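Local coordinates for protein ribokinase (Arabidopsis thaliana, PDB 6ILS) that phosphorylates D-ribose at O-5 with ATP in a magnesium-dependent reaction, yielding the ribose 5-phosphate used for nucleotides, histidine, tryptophan and the pentose phosphate pathway, at residues V7-A11 and F58-L62; A46-K51 and G79-H83; A136-L140 and A266-V270; N150-K155 and E178-I183. One frame throughout, in Å; residues are numbered along the deposited sequence.

Contact 1. Residues V7-A11 and F58-L62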
# COMPACT_ATOMS: atom_id res chain seq x y z
N VAL B 7 -2.79 -25.17 -1.79
CA VAL B 7 -1.74 -24.22 -2.11
C VAL B 7 -1.15 -23.69 -0.82
O VAL B 7 -1.86 -23.09 0.00
CB VAL B 7 -2.28 -23.02 -2.95
CG1 VAL B 7 -1.15 -22.08 -3.33
CG2 VAL B 7 -3.03 -23.54 -4.20
N VAL B 8 0.14 -23.93 -0.62
CA VAL B 8 0.83 -23.37 0.51
C VAL B 8 1.77 -22.32 -0.03
O VAL B 8 2.65 -22.61 -0.84
CB VAL B 8 1.61 -24.44 1.31
CG1 VAL B 8 2.24 -23.80 2.56
CG2 VAL B 8 0.67 -25.59 1.70
N GLY B 9 1.59 -21.07 0.39
CA GLY B 9 2.46 -20.06 -0.15
C GLY B 9 2.10 -18.66 0.26
O GLY B 9 1.52 -18.44 1.33
N SER B 10 2.42 -17.72 -0.63
CA SER B 10 2.39 -16.29 -0.33
C SER B 10 1.09 -15.57 -0.67
O SER B 10 0.38 -15.94 -1.60
CB SER B 10 3.49 -15.60 -1.09
OG SER B 10 3.35 -15.85 -2.48
N ALA B 11 0.84 -14.49 0.07
CA ALA B 11 -0.24 -13.56 -0.23
C ALA B 11 0.33 -12.15 -0.11
O ALA B 11 0.93 -11.82 0.89
CB ALA B 11 -1.43 -13.76 0.71
N PHE B 58 -6.13 -22.56 0.67
CA PHE B 58 -4.92 -21.76 0.70
C PHE B 58 -4.36 -21.80 2.11
O PHE B 58 -5.06 -21.46 3.07
CB PHE B 58 -5.19 -20.31 0.26
CG PHE B 58 -4.00 -19.39 0.43
CD1 PHE B 58 -2.80 -19.66 -0.22
CD2 PHE B 58 -4.10 -18.26 1.20
CE1 PHE B 58 -1.70 -18.85 -0.08
CE2 PHE B 58 -3.00 -17.41 1.35
CZ PHE B 58 -1.79 -17.70 0.70
N VAL B 59 -3.11 -22.24 2.24
CA VAL B 59 -2.40 -22.20 3.51
C VAL B 59 -1.37 -21.08 3.48
O VAL B 59 -0.41 -21.09 2.68
CB VAL B 59 -1.70 -23.55 3.81
CG1 VAL B 59 -0.95 -23.47 5.15
CG2 VAL B 59 -2.71 -24.67 3.77
N GLY B 60 -1.55 -20.09 4.34
CA GLY B 60 -0.71 -18.93 4.26
C GLY B 60 -0.79 -18.11 5.54
O GLY B 60 -1.59 -18.43 6.41
N ARG B 61 0.03 -17.07 5.61
CA ARG B 61 0.12 -16.20 6.78
C ARG B 61 -0.12 -14.76 6.39
O ARG B 61 0.52 -14.25 5.48
CB ARG B 61 1.50 -16.32 7.44
CG ARG B 61 1.77 -17.67 8.06
CD ARG B 61 0.73 -17.97 9.10
NE ARG B 61 0.95 -19.25 9.77
CZ ARG B 61 0.38 -20.39 9.39
NH1 ARG B 61 -0.44 -20.41 8.34
NH2 ARG B 61 0.63 -21.50 10.06
N LEU B 62 -1.03 -14.11 7.12
CA LEU B 62 -1.38 -12.72 6.88
C LEU B 62 -1.12 -11.89 8.11
O LEU B 62 -1.07 -12.42 9.21
CB LEU B 62 -2.86 -12.59 6.50
CG LEU B 62 -3.31 -13.35 5.26
CD1 LEU B 62 -4.79 -13.12 5.04
CD2 LEU B 62 -2.50 -12.84 4.08
O HOH W 1 1.85 -16.67 3.51
O HOH W 2 1.11 -12.09 3.84
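V7 and V8 pair in parallel with F58 and V59, and two backbone hydrogen bonds carry the pairing. V59 N gives its proton to V7 O at 2.7 Å in an almost straight bond (175° at the hydrogen), and G9 N returns one to V59 O at 3.0 Å. CA-H...O contacts accompany them: F58 CA lies 3.4 Å from V7 O, and V8 CA approaches V59 O in the same way.

Beyond G9 the two chains part, and water takes over. One molecule bridges G9 O and R61 N, accepting from the latter; a second lies between A11 O and R61 O, within hydrogen-bonding distance of each.

These are neighbouring strands in the central, largely parallel sheet of the PfkB ribokinase fold, where strand 5-8 runs between 56-63 and 138-143. The chain leaving 5-8 leads directly to the sugar: S10 OG is hydrogen-bonded to E144, a residue of the ribose pocket.

Apolar contacts fall on both faces of the sheet. V8 and V59 lie side by side, pointing the same way, with V8 CG2 3.8 Å from V59 CB. On the face shared by V7 and F58, F58 buries more surface than any other residue. With CG anti to the backbone N (chi1 173°), its ring extends alongside the departing loop, bringing CZ to 3.4 Å from G9 O and close to S10 O, all at an oblique angle to the ring. Over the centre of one ring face lies G60 N, and a CB on G60 would collide with F58 CZ. A11 CB touches both F58 CZ and L62 CD2, 3.7 Å from the latter.

Contact 2. Residues A46-K51 and G79-H83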
# COMPACT_ATOMS: atom_id res chain seq x y z
N ALA B 46 -4.22 -20.18 -5.69
CA ALA B 46 -5.41 -20.67 -5.02
C ALA B 46 -6.67 -20.07 -5.64
O ALA B 46 -7.66 -20.77 -5.85
CB ALA B 46 -5.35 -20.35 -3.52
N ALA B 47 -6.63 -18.76 -5.90
CA ALA B 47 -7.78 -18.12 -6.56
C ALA B 47 -8.10 -18.78 -7.90
O ALA B 47 -9.28 -19.02 -8.23
CB ALA B 47 -7.53 -16.64 -6.75
N CYS B 48 -7.07 -19.09 -8.66
CA CYS B 48 -7.26 -19.76 -9.95
C CYS B 48 -7.95 -21.10 -9.80
O CYS B 48 -8.96 -21.38 -10.46
CB CYS B 48 -5.91 -19.92 -10.65
SG CYS B 48 -6.01 -20.86 -12.17
N GLY B 49 -7.41 -21.94 -8.93
CA GLY B 49 -7.98 -23.24 -8.66
C GLY B 49 -9.44 -23.13 -8.28
O GLY B 49 -10.27 -23.85 -8.82
N ALA B 50 -9.75 -22.23 -7.35
CA ALA B 50 -11.13 -22.02 -6.87
C ALA B 50 -12.06 -21.60 -8.01
O ALA B 50 -13.11 -22.16 -8.14
CB ALA B 50 -11.14 -21.02 -5.76
N LYS B 51 -11.60 -20.70 -8.86
CA LYS B 51 -12.41 -20.21 -10.01
C LYS B 51 -12.63 -21.31 -11.05
O LYS B 51 -13.62 -21.26 -11.73
CB LYS B 51 -11.77 -18.99 -10.67
CG LYS B 51 -11.78 -17.74 -9.82
CD LYS B 51 -12.11 -16.53 -10.63
CE LYS B 51 -11.76 -15.22 -9.96
NZ LYS B 51 -11.94 -14.10 -10.90
N GLY B 79 -15.68 -13.90 -2.82
CA GLY B 79 -14.78 -13.71 -3.95
C GLY B 79 -14.62 -15.00 -4.73
O GLY B 79 -15.57 -15.51 -5.33
N CYS B 80 -13.41 -15.56 -4.70
CA CYS B 80 -13.12 -16.74 -5.51
C CYS B 80 -13.66 -18.05 -4.95
O CYS B 80 -13.81 -19.02 -5.69
CB CYS B 80 -11.61 -16.87 -5.72
SG CYS B 80 -10.88 -15.45 -6.52
N GLY B 81 -13.92 -18.12 -3.65
CA GLY B 81 -14.43 -19.36 -3.09
C GLY B 81 -13.34 -20.29 -2.59
O GLY B 81 -13.53 -21.50 -2.47
N VAL B 82 -12.17 -19.73 -2.30
CA VAL B 82 -11.08 -20.50 -1.70
C VAL B 82 -11.45 -20.86 -0.27
O VAL B 82 -11.98 -20.02 0.46
CB VAL B 82 -9.76 -19.70 -1.72
CG1 VAL B 82 -8.64 -20.48 -1.00
CG2 VAL B 82 -9.36 -19.31 -3.15
N HIS B 83 -11.22 -22.11 0.14
CA HIS B 83 -11.36 -22.45 1.56
C HIS B 83 -10.21 -21.84 2.34
O HIS B 83 -9.04 -22.14 2.07
CB HIS B 83 -11.41 -23.97 1.75
CG HIS B 83 -12.62 -24.61 1.16
ND1 HIS B 83 -12.71 -24.93 -0.18
CD2 HIS B 83 -13.79 -24.98 1.72
CE1 HIS B 83 -13.89 -25.48 -0.42
NE2 HIS B 83 -14.57 -25.52 0.72
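C80 and V82 press against one side of helix 41-51, meeting A46, A47, A50 and K51; in this Rossmann-like PfkB fold the helix packs on the central sheet, and the loop between helix 66-75 and strand 87-90 closes over it. The side chain of C80 can be followed outward. Its CB sits against the helix backbone, 4.0 Å from A47 O, and also faces A50 CB. From there SG, placed anti to the carbonyl carbon (chi1 -59°), reaches two residues one helical turn apart, touching A47 CB and K51 CE, each at 3.6 Å, in directions roughly at right angles. The lysine chain, bent at chi2, therefore lays its aliphatic part along the sulfur, while NZ continues to the carbonyl oxygens of I296 and M299, in the loop near the sodium site.

Small residues make this closeness possible. A50 CB points at the loop and meets C80 O at 3.3 Å. G81 turns the chain with backbone angles (phi 91°, psi 22°) at which a CB would jam against the preceding carbonyl. V82 then follows, its CG1 facing A46 CB and its CG2 touching A50 CB at 3.6 Å and A46 O at 3.5 Å.

Contact 3. Residues A136-L140 and A266-V270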
# COMPACT_ATOMS: atom_id res chain seq x y z
N ALA B 136 -4.52 -33.68 0.79
CA ALA B 136 -4.62 -33.04 -0.52
C ALA B 136 -4.72 -34.05 -1.66
O ALA B 136 -4.28 -35.20 -1.53
CB ALA B 136 -3.44 -32.12 -0.75
N GLY B 137 -5.30 -33.63 -2.78
CA GLY B 137 -5.18 -34.36 -4.04
C GLY B 137 -3.94 -33.93 -4.80
O GLY B 137 -3.39 -34.69 -5.59
N ILE B 138 -3.48 -32.70 -4.55
CA ILE B 138 -2.31 -32.16 -5.22
C ILE B 138 -1.89 -30.91 -4.46
O ILE B 138 -2.73 -30.18 -3.95
CB ILE B 138 -2.59 -31.85 -6.72
CG1 ILE B 138 -1.31 -31.46 -7.45
CG2 ILE B 138 -3.66 -30.74 -6.89
CD1 ILE B 138 -1.37 -31.71 -8.95
N VAL B 139 -0.59 -30.68 -4.34
CA VAL B 139 -0.10 -29.55 -3.55
C VAL B 139 0.77 -28.63 -4.40
O VAL B 139 1.60 -29.11 -5.17
CB VAL B 139 0.72 -30.05 -2.31
CG1 VAL B 139 1.39 -28.90 -1.59
CG2 VAL B 139 -0.19 -30.81 -1.36
N LEU B 140 0.55 -27.31 -4.28
CA LEU B 140 1.30 -26.31 -5.04
C LEU B 140 2.08 -25.40 -4.12
O LEU B 140 1.49 -24.86 -3.18
CB LEU B 140 0.37 -25.42 -5.90
CG LEU B 140 -0.56 -26.01 -6.93
CD1 LEU B 140 -1.02 -24.90 -7.93
CD2 LEU B 140 0.08 -27.19 -7.63
N ALA B 266 -2.37 -27.93 -12.72
CA ALA B 266 -2.56 -28.76 -11.51
C ALA B 266 -4.00 -29.28 -11.41
O ALA B 266 -4.19 -30.41 -11.06
CB ALA B 266 -2.17 -27.99 -10.28
N VAL B 267 -4.96 -28.43 -11.75
CA VAL B 267 -6.39 -28.82 -11.68
C VAL B 267 -6.64 -29.90 -12.73
O VAL B 267 -7.23 -30.87 -12.41
CB VAL B 267 -7.29 -27.60 -11.90
CG1 VAL B 267 -8.72 -28.02 -12.16
CG2 VAL B 267 -7.20 -26.63 -10.74
N ALA B 268 -6.13 -29.69 -13.93
CA ALA B 268 -6.32 -30.69 -14.99
C ALA B 268 -5.65 -32.00 -14.58
O ALA B 268 -6.21 -33.04 -14.79
CB ALA B 268 -5.77 -30.19 -16.29
N MET B 269 -4.46 -31.91 -14.01
CA MET B 269 -3.72 -33.13 -13.61
C MET B 269 -4.45 -33.84 -12.47
O MET B 269 -4.65 -35.00 -12.58
CB MET B 269 -2.30 -32.78 -13.19
CG MET B 269 -1.60 -33.92 -12.53
SD MET B 269 0.13 -33.54 -12.33
CE MET B 269 0.69 -33.91 -13.98
N VAL B 270 -4.93 -33.12 -11.46
CA VAL B 270 -5.65 -33.79 -10.33
C VAL B 270 -7.01 -34.35 -10.79
O VAL B 270 -7.48 -35.30 -10.21
CB VAL B 270 -5.79 -32.89 -9.10
CG1 VAL B 270 -6.76 -31.76 -9.34
CG2 VAL B 270 -6.14 -33.70 -7.88
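I138, A266 and V270 bury the most surface where strand 138-140 lies against helix 266-270. I138 uses both of its branches. The longer one, with CG1 anti to the backbone N (chi1 -172°), carries CD1 across to the helix, where it meets A266 O at 3.8 Å, A266 CB at 4.0 Å and, more loosely, M269 SD. The short branch turns the other way: CG2 rests 3.7 Å from V270 CB, and the two side chains cross obliquely.

A266 offers only a methyl, but CB is shared. L140 CD2 closes on it to 3.6 Å, so the two strand residues that point to the helix both converge on this one alanine. One turn later V270 sends CG2, anti to its backbone N, towards the strand's beginning, 3.7 Å from G137 O; a CB on G137 would be pressed tightly against that same methyl. An alanine in place of I138 would remove CG2 and CD1, and V270 CB, A266 CB and M269 SD would probably each lose a contact, opening a gap between helix and sheet.

Strand 138-140 and helix 266-270 run almost antiparallel, at 165°, their axes 9.4 Å apart at closest approach, as where a helix covers a parallel sheet in an alpha/beta fold. Strand 138-143 lies between 5-8 and 164-170, whose L5 and I165 flank I138 and L140, while helix 275-289 packs against A268 and M269.

Contact 4. Residues N150-K155 and E178-I183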
# COMPACT_ATOMS: atom_id res chain seq x y z
N ASN B 150 8.66 -24.80 2.92
CA ASN B 150 8.43 -25.59 1.70
C ASN B 150 8.95 -27.02 1.85
O ASN B 150 8.32 -27.96 1.39
CB ASN B 150 9.09 -24.95 0.49
CG ASN B 150 8.24 -23.86 -0.13
OD1 ASN B 150 7.01 -23.88 -0.02
ND2 ASN B 150 8.89 -22.90 -0.76
N ILE B 151 10.11 -27.15 2.48
CA ILE B 151 10.72 -28.48 2.66
C ILE B 151 9.82 -29.36 3.53
O ILE B 151 9.51 -30.48 3.16
CB ILE B 151 12.14 -28.37 3.24
CG1 ILE B 151 13.09 -27.85 2.17
CG2 ILE B 151 12.61 -29.73 3.76
CD1 ILE B 151 14.42 -27.39 2.68
N GLN B 152 9.33 -28.81 4.63
CA GLN B 152 8.48 -29.57 5.53
C GLN B 152 7.17 -30.00 4.87
O GLN B 152 6.67 -31.10 5.11
CB GLN B 152 8.19 -28.76 6.80
CG GLN B 152 9.43 -28.45 7.63
CD GLN B 152 9.12 -27.59 8.84
OE1 GLN B 152 8.27 -27.93 9.67
NE2 GLN B 152 9.78 -26.44 8.93
N VAL B 153 6.59 -29.13 4.05
CA VAL B 153 5.33 -29.47 3.38
C VAL B 153 5.55 -30.58 2.35
O VAL B 153 4.82 -31.57 2.31
CB VAL B 153 4.72 -28.22 2.69
CG1 VAL B 153 3.58 -28.63 1.75
CG2 VAL B 153 4.24 -27.24 3.74
N ALA B 154 6.58 -30.42 1.53
CA ALA B 154 6.84 -31.38 0.46
C ALA B 154 7.12 -32.76 1.04
O ALA B 154 6.58 -33.76 0.57
CB ALA B 154 8.00 -30.91 -0.38
N LYS B 155 7.94 -32.80 2.09
CA LYS B 155 8.28 -34.07 2.75
C LYS B 155 7.05 -34.73 3.36
O LYS B 155 6.90 -35.95 3.32
CB LYS B 155 9.35 -33.87 3.81
CG LYS B 155 10.73 -33.67 3.21
CD LYS B 155 11.82 -33.57 4.26
CE LYS B 155 13.15 -33.33 3.57
NZ LYS B 155 14.31 -33.39 4.51
N GLU B 178 17.40 -30.49 -1.00
CA GLU B 178 16.49 -31.16 -0.12
C GLU B 178 15.06 -30.89 -0.60
O GLU B 178 14.18 -31.74 -0.50
CB GLU B 178 16.70 -30.67 1.31
CG GLU B 178 15.92 -31.43 2.34
CD GLU B 178 16.20 -30.91 3.72
OE1 GLU B 178 16.86 -29.85 3.83
OE2 GLU B 178 15.75 -31.56 4.70
N LEU B 179 14.85 -29.70 -1.15
CA LEU B 179 13.52 -29.35 -1.64
C LEU B 179 13.27 -30.02 -2.99
O LEU B 179 12.24 -30.67 -3.18
CB LEU B 179 13.37 -27.83 -1.74
CG LEU B 179 11.99 -27.33 -2.22
CD1 LEU B 179 10.86 -27.96 -1.41
CD2 LEU B 179 11.93 -25.81 -2.18
N LEU B 180 14.20 -29.85 -3.92
CA LEU B 180 14.13 -30.51 -5.23
C LEU B 180 13.89 -32.02 -5.11
O LEU B 180 13.12 -32.60 -5.88
CB LEU B 180 15.40 -30.24 -6.05
CG LEU B 180 15.66 -28.78 -6.42
CD1 LEU B 180 17.03 -28.60 -7.07
CD2 LEU B 180 14.56 -28.23 -7.33
N ASP B 181 14.53 -32.67 -4.14
CA ASP B 181 14.36 -34.11 -3.95
C ASP B 181 12.98 -34.51 -3.45
O ASP B 181 12.64 -35.70 -3.47
CB ASP B 181 15.40 -34.65 -2.95
CG ASP B 181 16.73 -34.98 -3.60
OD1 ASP B 181 16.74 -35.38 -4.78
OD2 ASP B 181 17.76 -34.84 -2.91
N SER B 182 12.20 -33.55 -2.97
CA SER B 182 10.94 -33.88 -2.30
C SER B 182 9.70 -33.50 -3.12
O SER B 182 8.58 -33.79 -2.72
CB SER B 182 10.87 -33.18 -0.95
OG SER B 182 12.02 -33.46 -0.16
N ILE B 183 9.90 -32.84 -4.25
CA ILE B 183 8.78 -32.46 -5.11
C ILE B 183 8.66 -33.42 -6.29
O ILE B 183 9.55 -34.24 -6.53
CB ILE B 183 8.95 -31.02 -5.62
CG1 ILE B 183 10.19 -30.93 -6.51
CG2 ILE B 183 8.98 -30.05 -4.43
CD1 ILE B 183 10.39 -29.60 -7.16
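With CG anti to the backbone N (chi1 -172°) and an extended chain beyond it, E178 reaches over helix 147-158, while K155, its CG anti to the carbonyl carbon (chi1 -75°) and likewise extended, comes across at about a right angle. Their ends meet in a salt bridge, K155 NZ to E178 OE2, modelled at 2.3 Å; so short a length is doubtful, though the opposite charges do meet.

I151 lies beneath this bridge. Its side chain crosses that of E178 at about a right angle, so that I151 CG2 comes 3.8 Å from E178 CD and I151 CD1 touches E178 OE1 at 3.7 Å. On its inner side I151 CG1 packs on L179 CB at 3.9 Å. A serine replacing I151 would probably cost L179 CB an apolar contact and leave the carboxylate of E178 less closely confined, held by K155 alone among the two segments.

Deeper in, L179 CD1 lies 3.8 Å from N150 O and also faces N150 CB, while N150 ND2 is hydrogen-bonded to Q142 O on strand 138-143. A154 CB meets S182 CB at 3.7 Å. Here helix 147-158 packs on the short helix 177-180 and the turn after it; strand 164-170 lies between them in sequence, part of the beta-alpha-beta succession of the PfkB core.

S182 OG donates to E178 O at 2.8 Å, nearly along the C=O axis, and so turns its hydroxyl back onto the preceding helix 177-180. The contact thus grades from a buried leucine-alanine interior to a charged pair at the solvent-exposed edge, where solvent would probably weaken the attraction.

Contacts 1 to 3 meet around strand 5-8, which contact 1 includes. Contact 1 joins contact 3 through the sheet, V8 N to L140 O at 3.0 Å, a probable hydrogen bond, and meets contact 2 where F58 CB packs on A46 CB at 3.8 Å. Contacts 2 and 3 touch between helices, at G49 and V267. Contact 4, nested in the chain loop closed by contact 3, reaches the sheet through V153, which packs on V139 and V8; it stays about 13 Å from contact 2 at nearest atoms. Contact 1 lies closest to the substrate, the S10 side chain being about 5 Å from bound ribose, against about 12 Å for L140 of contact 3, which is equally far from ATP.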